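Local coordinates for protein glycerol dehydrogenase (Schizosaccharomyces pombe, PDB 1TA9) that catalyses the NAD(+)-dependent oxidation of glycerol to dihydroxyacetone, using a bound zinc ion, in the assimilation of glycerol, at residues A314-N319 and D395-N400; A233-V238 and Y339-Q344; T240-R245 and G310-H315; E383-G388 and Q409-I414. All blocks are in the same frame, centred on the assembly; numbering follows the deposited sequence.

Interaction 1 of 4, residues A314-N319 and D395-N400. With ZN (zinc ion), chain I.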
# COMPACT_ATOMS: atom_id res chain seq x y z
N ALA B 314 24.46 9.30 -22.69
CA ALA B 314 24.55 7.96 -23.28
C ALA B 314 25.10 7.95 -24.70
O ALA B 314 26.10 7.29 -24.98
CB ALA B 314 23.18 7.29 -23.25
N HIS B 315 24.46 8.68 -25.61
CA HIS B 315 24.94 8.70 -26.99
C HIS B 315 26.27 9.42 -27.17
O HIS B 315 27.07 9.06 -28.03
CB HIS B 315 23.87 9.28 -27.91
CG HIS B 315 22.87 8.26 -28.36
ND1 HIS B 315 21.98 7.67 -27.49
CD2 HIS B 315 22.69 7.66 -29.56
CE1 HIS B 315 21.30 6.74 -28.14
NE2 HIS B 315 21.71 6.72 -29.39
N ALA B 316 26.51 10.44 -26.35
CA ALA B 316 27.77 11.17 -26.44
C ALA B 316 28.89 10.18 -26.07
O ALA B 316 29.97 10.18 -26.67
CB ALA B 316 27.76 12.35 -25.48
N ILE B 317 28.62 9.34 -25.07
CA ILE B 317 29.58 8.35 -24.63
C ILE B 317 29.78 7.30 -25.72
O ILE B 317 30.90 6.83 -25.94
CB ILE B 317 29.12 7.68 -23.32
CG1 ILE B 317 29.07 8.74 -22.21
CG2 ILE B 317 30.06 6.55 -22.94
CD1 ILE B 317 28.38 8.29 -20.96
N HIS B 318 28.70 6.95 -26.40
CA HIS B 318 28.77 5.99 -27.50
C HIS B 318 29.73 6.53 -28.57
O HIS B 318 30.56 5.79 -29.09
CB HIS B 318 27.39 5.75 -28.10
CG HIS B 318 27.42 5.29 -29.53
ND1 HIS B 318 27.66 6.15 -30.58
CD2 HIS B 318 27.24 4.07 -30.09
CE1 HIS B 318 27.63 5.48 -31.72
NE2 HIS B 318 27.38 4.21 -31.45
N ASN B 319 29.60 7.82 -28.87
CA ASN B 319 30.45 8.45 -29.87
C ASN B 319 31.91 8.51 -29.41
O ASN B 319 32.83 8.34 -30.21
CB ASN B 319 29.95 9.86 -30.20
CG ASN B 319 28.58 9.85 -30.83
OD1 ASN B 319 28.18 8.88 -31.47
ND2 ASN B 319 27.84 10.94 -30.67
N ASP B 395 29.80 20.10 -29.63
CA ASP B 395 28.57 19.69 -30.31
C ASP B 395 27.86 18.47 -29.71
O ASP B 395 26.75 18.14 -30.14
CB ASP B 395 28.85 19.40 -31.79
CG ASP B 395 29.46 20.59 -32.51
OD1 ASP B 395 28.89 21.70 -32.42
OD2 ASP B 395 30.51 20.41 -33.16
N GLU B 396 28.47 17.82 -28.73
CA GLU B 396 27.88 16.63 -28.13
C GLU B 396 26.61 16.85 -27.31
O GLU B 396 26.44 17.88 -26.66
CB GLU B 396 28.92 15.89 -27.28
CG GLU B 396 29.77 14.91 -28.08
CD GLU B 396 28.94 13.82 -28.75
OE1 GLU B 396 27.75 13.67 -28.42
OE2 GLU B 396 29.49 13.10 -29.62
N SER B 397 25.74 15.85 -27.34
CA SER B 397 24.47 15.90 -26.63
C SER B 397 24.58 15.90 -25.11
O SER B 397 23.61 16.22 -24.42
CB SER B 397 23.57 14.74 -27.08
OG SER B 397 24.20 13.49 -26.84
N ILE B 398 25.75 15.54 -24.58
CA ILE B 398 25.91 15.50 -23.13
C ILE B 398 25.71 16.89 -22.52
O ILE B 398 25.35 17.02 -21.35
CB ILE B 398 27.30 14.93 -22.74
CG1 ILE B 398 27.35 14.68 -21.24
CG2 ILE B 398 28.41 15.90 -23.15
CD1 ILE B 398 28.54 13.85 -20.81
N HIS B 399 25.91 17.94 -23.31
CA HIS B 399 25.76 19.30 -22.82
C HIS B 399 24.31 19.70 -22.56
O HIS B 399 24.04 20.79 -22.05
CB HIS B 399 26.43 20.27 -23.79
CG HIS B 399 27.89 20.00 -23.98
ND1 HIS B 399 28.80 20.10 -22.95
CD2 HIS B 399 28.58 19.56 -25.05
CE1 HIS B 399 29.99 19.74 -23.38
NE2 HIS B 399 29.89 19.41 -24.65
N ASN B 400 23.36 18.83 -22.91
CA ASN B 400 21.95 19.11 -22.66
C ASN B 400 21.64 18.89 -21.18
O ASN B 400 20.65 19.38 -20.66
CB ASN B 400 21.03 18.21 -23.50
CG ASN B 400 21.03 18.58 -24.97
OD1 ASN B 400 21.07 19.76 -25.33
ND2 ASN B 400 20.97 17.57 -25.84
ZN ZN I . 20.92 5.47 -31.02
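Helix 313-322 meets the loop joining helices 381-391 and 407-428 around the buried carboxylate of Glu396 and the methyl of Ala316. The acid's chain bends at chi2 (-60°), which lays it against the flank of the helix with OE1 only 3.2 Å from Ala316 CB. The other oxygen, OE2, accepts a hydrogen bond of 2.9 Å from Asn319 ND2 on its syn side, fairly straight at 157° and close to the amide plane. OE1 turns its anti lone pair to the backbone N of Ser397, 3.2 Å away, so the carboxylate is gripped by one donor from each segment. Ala316 CB is also packed against Ile398 CB at 3.8 Å, while Ser397 OG passes near it to reach Ala312 O. This tight centre loosens quickly on the loop side: Asp395 is exposed, and His399 and Asn400, both partly exposed, make no contact with segment 314-319; Asn400 ND2 turns to Leu311 O.

The Asn319 amide, with chi1 -64°, leads only indirectly toward the metal. Its OD1 receives His318 ND1 at 2.9 Å from above the carbonyl plane, and the His318 ring meets that of the zinc ligand His333 edge-to-face. His315 is hydrogen-bonded through ND1 to Glu239 and binds zinc through NE2 at 2.2 Å. With Asp232 and His333 it forms the two-histidine, one-aspartate metal site of this iron-containing alcohol dehydrogenase family member.

Interaction 2 of 4, residues A233-V238 and Y339-Q344. With K (potassium ion), chain J.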
# COMPACT_ATOMS: atom_id res chain seq x y z
N ALA B 233 16.94 1.44 -27.73
CA ALA B 233 15.64 1.86 -27.20
C ALA B 233 15.70 2.12 -25.68
O ALA B 233 15.01 3.01 -25.17
CB ALA B 233 14.58 0.81 -27.52
N LEU B 234 16.51 1.35 -24.97
CA LEU B 234 16.64 1.53 -23.53
C LEU B 234 17.18 2.90 -23.12
O LEU B 234 16.86 3.40 -22.04
CB LEU B 234 17.54 0.45 -22.93
CG LEU B 234 16.89 -0.90 -22.65
CD1 LEU B 234 17.95 -1.92 -22.26
CD2 LEU B 234 15.85 -0.75 -21.54
N SER B 235 18.01 3.52 -23.96
CA SER B 235 18.56 4.82 -23.60
C SER B 235 17.58 5.97 -23.82
O SER B 235 17.74 7.04 -23.23
CB SER B 235 19.84 5.09 -24.39
OG SER B 235 19.56 5.36 -25.75
N THR B 236 16.57 5.75 -24.65
CA THR B 236 15.59 6.79 -24.95
C THR B 236 14.96 7.45 -23.73
O THR B 236 15.03 8.67 -23.58
CB THR B 236 14.46 6.26 -25.84
OG1 THR B 236 15.01 5.78 -27.07
CG2 THR B 236 13.45 7.36 -26.15
N TRP B 237 14.34 6.66 -22.86
CA TRP B 237 13.71 7.22 -21.68
C TRP B 237 14.74 7.91 -20.78
O TRP B 237 14.50 9.01 -20.29
CB TRP B 237 12.98 6.14 -20.88
CG TRP B 237 12.29 6.66 -19.65
CD1 TRP B 237 11.10 7.34 -19.61
CD2 TRP B 237 12.75 6.57 -18.30
NE1 TRP B 237 10.79 7.67 -18.31
CE2 TRP B 237 11.79 7.22 -17.49
CE3 TRP B 237 13.88 6.01 -17.70
CZ2 TRP B 237 11.93 7.31 -16.10
CZ3 TRP B 237 14.03 6.11 -16.32
CH2 TRP B 237 13.05 6.76 -15.53
N VAL B 238 15.89 7.27 -20.58
CA VAL B 238 16.92 7.85 -19.74
C VAL B 238 17.40 9.20 -20.26
O VAL B 238 17.43 10.19 -19.52
CB VAL B 238 18.15 6.92 -19.61
CG1 VAL B 238 19.28 7.66 -18.90
CG2 VAL B 238 17.77 5.66 -18.83
N TYR B 339 25.79 0.25 -22.95
CA TYR B 339 26.86 0.48 -21.98
C TYR B 339 26.89 1.97 -21.64
O TYR B 339 27.02 2.35 -20.48
CB TYR B 339 28.22 0.06 -22.54
CG TYR B 339 29.30 -0.02 -21.48
CD1 TYR B 339 29.53 -1.21 -20.78
CD2 TYR B 339 30.06 1.10 -21.14
CE1 TYR B 339 30.49 -1.28 -19.76
CE2 TYR B 339 31.01 1.04 -20.11
CZ TYR B 339 31.22 -0.15 -19.43
OH TYR B 339 32.16 -0.20 -18.42
N GLY B 340 26.75 2.81 -22.67
CA GLY B 340 26.75 4.25 -22.47
C GLY B 340 25.62 4.72 -21.57
O GLY B 340 25.75 5.71 -20.86
N THR B 341 24.50 4.00 -21.61
CA THR B 341 23.35 4.35 -20.78
C THR B 341 23.70 4.06 -19.31
O THR B 341 23.33 4.83 -18.42
CB THR B 341 22.10 3.56 -21.21
OG1 THR B 341 21.78 3.88 -22.57
CG2 THR B 341 20.90 3.91 -20.33
N LEU B 342 24.41 2.97 -19.07
CA LEU B 342 24.81 2.64 -17.70
C LEU B 342 25.79 3.70 -17.21
O LEU B 342 25.79 4.07 -16.04
CB LEU B 342 25.46 1.26 -17.63
CG LEU B 342 24.54 0.05 -17.84
CD1 LEU B 342 25.34 -1.24 -17.64
CD2 LEU B 342 23.38 0.10 -16.85
N VAL B 343 26.62 4.20 -18.12
CA VAL B 343 27.58 5.23 -17.74
C VAL B 343 26.79 6.49 -17.36
O VAL B 343 27.14 7.17 -16.39
CB VAL B 343 28.55 5.57 -18.90
CG1 VAL B 343 29.51 6.68 -18.46
CG2 VAL B 343 29.35 4.32 -19.29
N GLN B 344 25.74 6.80 -18.11
CA GLN B 344 24.94 7.99 -17.77
C GLN B 344 24.31 7.81 -16.40
O GLN B 344 24.16 8.77 -15.65
CB GLN B 344 23.83 8.27 -18.80
CG GLN B 344 23.01 9.51 -18.41
CD GLN B 344 22.15 10.07 -19.52
OE1 GLN B 344 22.50 9.99 -20.70
NE2 GLN B 344 21.02 10.67 -19.15
K K J . 17.78 5.94 -28.32
O HOH W 1 18.01 8.04 -26.83
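The potassium site beside the zinc centre, in the helical part of this iron-containing alcohol dehydrogenase fold, lies against helix 223-245, which packs nearly parallel to helix 333-347. The axes of segments 233-238 and 339-344 run 24° apart and approach to 9.4 Å. On the ion's side, Thr236 OG1 binds potassium at 3.0 Å and Ser235 OG binds it more loosely at 3.2 Å. A water at 2.6 Å from the ion also coordinates it, along with Asp182 and Asp232. Chi1 of 72° puts Ser235 OG in the crowded position between backbone N and carbonyl carbon, where it also hydrogen-bonds Glu239. The hydroxyl is thus engaged with the ion and this carboxylate, and CB is the atom of Ser235 that meets the second helix.

There the packing is very close: Thr341 OG1 stands 2.9 Å from Ser235 CB, a short approach without a hydrogen bond between the two residues. The Thr341 hydroxyl, lying beside its own backbone N, is instead bonded to Val337 O, one turn back. The methyl of Thr341 takes up the apolar half of the contact, with CG2 3.9 Å from Val238 CG2 where the two side chains cross obliquely. One turn further, the extended chain of Gln344 reaches Val238 tip to tip. Its amide is held by Glu348 at NE2 and by the backbone N of Ala314 at OE1, and NE2 comes to rest 3.5 Å from Val238 CG1.

Interaction 3 of 4, residues T240-R245 and G310-H315. With ZN (zinc ion), chain I.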
# COMPACT_ATOMS: atom_id res chain seq x y z
N THR B 240 16.04 11.24 -22.75
CA THR B 240 14.96 12.22 -22.88
C THR B 240 14.53 12.79 -21.53
O THR B 240 14.29 13.99 -21.41
CB THR B 240 13.76 11.63 -23.63
OG1 THR B 240 14.04 11.67 -25.04
CG2 THR B 240 12.48 12.42 -23.35
N GLU B 241 14.43 11.95 -20.50
CA GLU B 241 14.05 12.46 -19.19
C GLU B 241 15.11 13.46 -18.71
O GLU B 241 14.78 14.47 -18.10
CB GLU B 241 13.93 11.31 -18.17
CG GLU B 241 12.61 10.55 -18.26
CD GLU B 241 11.42 11.40 -17.84
OE1 GLU B 241 10.50 11.58 -18.65
OE2 GLU B 241 11.41 11.90 -16.70
N SER B 242 16.37 13.18 -19.02
CA SER B 242 17.48 14.05 -18.63
C SER B 242 17.42 15.40 -19.34
O SER B 242 17.70 16.44 -18.75
CB SER B 242 18.82 13.37 -18.94
OG SER B 242 19.90 14.23 -18.63
N VAL B 243 17.06 15.38 -20.62
CA VAL B 243 16.95 16.61 -21.40
C VAL B 243 15.76 17.44 -20.91
O VAL B 243 15.87 18.66 -20.72
CB VAL B 243 16.74 16.30 -22.91
CG1 VAL B 243 16.45 17.60 -23.69
CG2 VAL B 243 17.97 15.62 -23.47
N ILE B 244 14.63 16.77 -20.70
CA ILE B 244 13.43 17.45 -20.24
C ILE B 244 13.60 18.04 -18.83
O ILE B 244 13.24 19.19 -18.59
CB ILE B 244 12.22 16.49 -20.24
CG1 ILE B 244 11.88 16.10 -21.68
CG2 ILE B 244 11.01 17.16 -19.58
CD1 ILE B 244 10.74 15.11 -21.81
N ARG B 245 14.15 17.25 -17.92
CA ARG B 245 14.34 17.72 -16.55
C ARG B 245 15.39 18.82 -16.44
O ARG B 245 15.41 19.58 -15.47
CB ARG B 245 14.68 16.54 -15.64
CG ARG B 245 13.52 15.56 -15.53
CD ARG B 245 13.75 14.50 -14.47
NE ARG B 245 12.50 13.83 -14.14
CZ ARG B 245 12.35 12.97 -13.14
NH1 ARG B 245 13.39 12.66 -12.37
NH2 ARG B 245 11.16 12.43 -12.90
N GLY B 310 15.26 14.21 -26.45
CA GLY B 310 16.63 14.57 -26.78
C GLY B 310 17.65 13.53 -26.36
O GLY B 310 17.34 12.61 -25.59
N LEU B 311 18.86 13.68 -26.88
CA LEU B 311 19.96 12.79 -26.54
C LEU B 311 20.74 13.47 -25.43
O LEU B 311 20.68 14.70 -25.28
CB LEU B 311 20.88 12.57 -27.75
CG LEU B 311 20.25 11.91 -28.99
CD1 LEU B 311 21.32 11.72 -30.07
CD2 LEU B 311 19.63 10.57 -28.59
N ALA B 312 21.45 12.69 -24.63
CA ALA B 312 22.23 13.25 -23.54
C ALA B 312 23.61 12.61 -23.45
O ALA B 312 24.34 12.55 -24.45
CB ALA B 312 21.47 13.07 -22.22
N ALA B 313 23.98 12.12 -22.27
CA ALA B 313 25.29 11.51 -22.09
C ALA B 313 25.47 10.16 -22.78
O ALA B 313 26.51 9.91 -23.38
CB ALA B 313 25.59 11.37 -20.60
N ALA B 314 24.46 9.30 -22.69
CA ALA B 314 24.55 7.96 -23.28
C ALA B 314 25.10 7.95 -24.70
O ALA B 314 26.10 7.29 -24.98
CB ALA B 314 23.18 7.29 -23.25
N HIS B 315 24.46 8.68 -25.61
CA HIS B 315 24.94 8.70 -26.99
C HIS B 315 26.27 9.42 -27.17
O HIS B 315 27.07 9.06 -28.03
CB HIS B 315 23.87 9.28 -27.91
CG HIS B 315 22.87 8.26 -28.36
ND1 HIS B 315 21.98 7.67 -27.49
CD2 HIS B 315 22.69 7.66 -29.56
CE1 HIS B 315 21.30 6.74 -28.14
NE2 HIS B 315 21.71 6.72 -29.39
ZN ZN I . 20.92 5.47 -31.02
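Thr240 opens the contact with its hydroxyl. Although its CB points away from segment 310-315, chi1 of -80° swings OG1 beside the backbone N. There it accepts a hydrogen bond from Gly310 N, 3.2 Å from OG1 and nearly straight at 161°. The same hydroxyl is bonded to Gly305 O, so it ties helix 289-307 to the loop at Gly310. Two residues on, Ser242 holds OG anti to its backbone N and touches the methyl of Ala312, OG to CB 4.1 Å. Val243 then supplies the wedge: its CG2 lies 3.6 Å from Gly310 C and 3.4 Å from Leu311 O. This branch meets backbone rather than side chain, an approach that depends on the fully extended Gly310 having no side chain, since the valine methyl takes up that room. Leu311 O is also bonded by Asn400 ND2.

Across the contact, Ala312, its N hydrogen-bonded to Glu239, is the N-cap of helix 313-322, which carries the zinc ligand His315. The CB of Leu311 points away from segment 240-245, and CD2 lies 3.9 Å above the His315 ring plane, offset toward its rim. A bound glycerol is about 4 Å from the leucine side chain, nearest atoms. Residues 240-245 of helix 223-245 thus pack against the loop entering helix 313-322, with Gln344 of helix 333-347 touching Ser242 and Ala312, and Tyr201 of strand 198-203 touching Leu311 and His315.

Interaction 4 of 4, residues E383-G388 and Q409-I414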
# COMPACT_ATOMS: atom_id res chain seq x y z
N GLU B 383 43.39 6.03 -22.73
CA GLU B 383 42.42 5.83 -23.80
C GLU B 383 41.05 6.30 -23.30
O GLU B 383 40.28 6.90 -24.04
CB GLU B 383 42.36 4.36 -24.21
CG GLU B 383 43.64 3.87 -24.89
CD GLU B 383 43.56 2.43 -25.34
OE1 GLU B 383 43.31 1.55 -24.50
OE2 GLU B 383 43.76 2.19 -26.55
N LEU B 384 40.77 6.03 -22.03
CA LEU B 384 39.48 6.44 -21.48
C LEU B 384 39.40 7.96 -21.36
O LEU B 384 38.33 8.54 -21.52
CB LEU B 384 39.24 5.78 -20.12
CG LEU B 384 39.08 4.26 -20.21
CD1 LEU B 384 38.77 3.71 -18.83
CD2 LEU B 384 37.95 3.92 -21.18
N LEU B 385 40.53 8.61 -21.11
CA LEU B 385 40.54 10.06 -21.01
C LEU B 385 40.27 10.62 -22.40
O LEU B 385 39.65 11.67 -22.56
CB LEU B 385 41.89 10.57 -20.50
CG LEU B 385 42.11 10.43 -18.99
CD1 LEU B 385 43.50 10.90 -18.63
CD2 LEU B 385 41.06 11.25 -18.24
N MET B 386 40.76 9.90 -23.41
CA MET B 386 40.56 10.27 -24.80
C MET B 386 39.06 10.18 -25.11
O MET B 386 38.52 11.01 -25.83
CB MET B 386 41.34 9.32 -25.71
CG MET B 386 41.00 9.44 -27.19
SD MET B 386 41.59 8.02 -28.14
CE MET B 386 43.28 8.49 -28.45
N VAL B 387 38.40 9.16 -24.57
CA VAL B 387 36.97 9.00 -24.79
C VAL B 387 36.24 10.14 -24.10
O VAL B 387 35.29 10.71 -24.64
CB VAL B 387 36.45 7.66 -24.24
CG1 VAL B 387 34.93 7.61 -24.32
CG2 VAL B 387 37.04 6.50 -25.03
N GLY B 388 36.71 10.48 -22.90
CA GLY B 388 36.09 11.56 -22.14
C GLY B 388 36.16 12.87 -22.90
O GLY B 388 35.17 13.61 -22.97
N GLN B 409 35.96 12.62 -15.23
CA GLN B 409 34.70 12.12 -14.68
C GLN B 409 34.06 11.11 -15.63
O GLN B 409 33.44 10.15 -15.20
CB GLN B 409 33.73 13.27 -14.41
CG GLN B 409 34.14 14.13 -13.22
CD GLN B 409 33.20 15.29 -13.01
OE1 GLN B 409 33.03 16.13 -13.89
NE2 GLN B 409 32.58 15.35 -11.83
N ILE B 410 34.22 11.34 -16.93
CA ILE B 410 33.67 10.42 -17.92
C ILE B 410 34.46 9.11 -17.82
O ILE B 410 33.89 8.02 -17.75
CB ILE B 410 33.80 10.99 -19.34
CG1 ILE B 410 33.08 12.34 -19.43
CG2 ILE B 410 33.21 10.00 -20.35
CD1 ILE B 410 31.63 12.31 -18.97
N ALA B 411 35.78 9.23 -17.82
CA ALA B 411 36.65 8.07 -17.73
C ALA B 411 36.37 7.26 -16.46
O ALA B 411 36.32 6.03 -16.50
CB ALA B 411 38.11 8.50 -17.75
N ASP B 412 36.20 7.95 -15.34
CA ASP B 412 35.92 7.29 -14.07
C ASP B 412 34.61 6.52 -14.10
O ASP B 412 34.51 5.40 -13.58
CB ASP B 412 35.87 8.30 -12.92
CG ASP B 412 37.24 8.66 -12.39
OD1 ASP B 412 38.26 8.13 -12.90
OD2 ASP B 412 37.30 9.48 -11.44
N ALA B 413 33.59 7.13 -14.70
CA ALA B 413 32.27 6.52 -14.78
C ALA B 413 32.27 5.28 -15.67
O ALA B 413 31.55 4.32 -15.39
CB ALA B 413 31.25 7.54 -15.29
N ILE B 414 33.07 5.30 -16.73
CA ILE B 414 33.16 4.14 -17.62
C ILE B 414 33.71 2.95 -16.83
O ILE B 414 33.22 1.83 -16.96
CB ILE B 414 34.08 4.44 -18.83
CG1 ILE B 414 33.37 5.41 -19.78
CG2 ILE B 414 34.45 3.14 -19.53
CD1 ILE B 414 34.23 5.85 -20.96
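The axes of segments 383-388 and 409-414 cross steeply, at 120°, and come within 7.9 Å of each other. Such closeness rests on small residues at the crossing. Gly388 offers bare backbone, its CA lying 3.7 Å from the branched CB of Ile410, while Ala411 fits its methyl against Leu384, CB to CB 3.8 Å. Leu385 points its CB away from the other helix, yet its CD2 returns to within 4.1 Å of Ala411 CB, closing over that methyl from another side.

Larger groups meet beyond the crossing. Ile414 spreads its two branches between two partners: CG2 lies 3.9 Å from Leu384 CD2, and CD1, at the end of an extended chain (chi2 175°), lies 3.9 Å from Val387 CG1. In both pairs the side chains cross obliquely; the side-chain contacts are all apolar, and no hydrogen bond joins the segments. Ile410 continues the hydrophobic layer toward Leu347 of helix 333-347 and Ile398 of the preceding loop, and Tyr339 of helix 333-347 is hydrogen-bonded to Ile414 O. Helix 407-428 thus packs against both helix 381-391 and helix 333-347, while its Asp412 forms a salt bridge to Arg76 of a second subunit.

In the fold
All four contacts lie in the helical part of the chain that follows the parallel sheet. Interactions 1, 2 and 3 cluster round the metals, their centres 9 to 11 Å apart. Interactions 1 and 3 share helix 313-322 and its His315; interactions 2 and 3 share helix 223-245. Along the chain, interaction 3 falls within the span bridged by interaction 2, whereas interaction 1 alternates with both interaction 2 and interaction 4. Interaction 4 joins outer helices, its centre 13 Å from that of interaction 1, which it touches through Ile398 and Ile410, and 17 Å from that of interaction 2, touched through Tyr339 and Ile414. Interactions 1 to 3 thereby bring segments remote in sequence together at the zinc and potassium site.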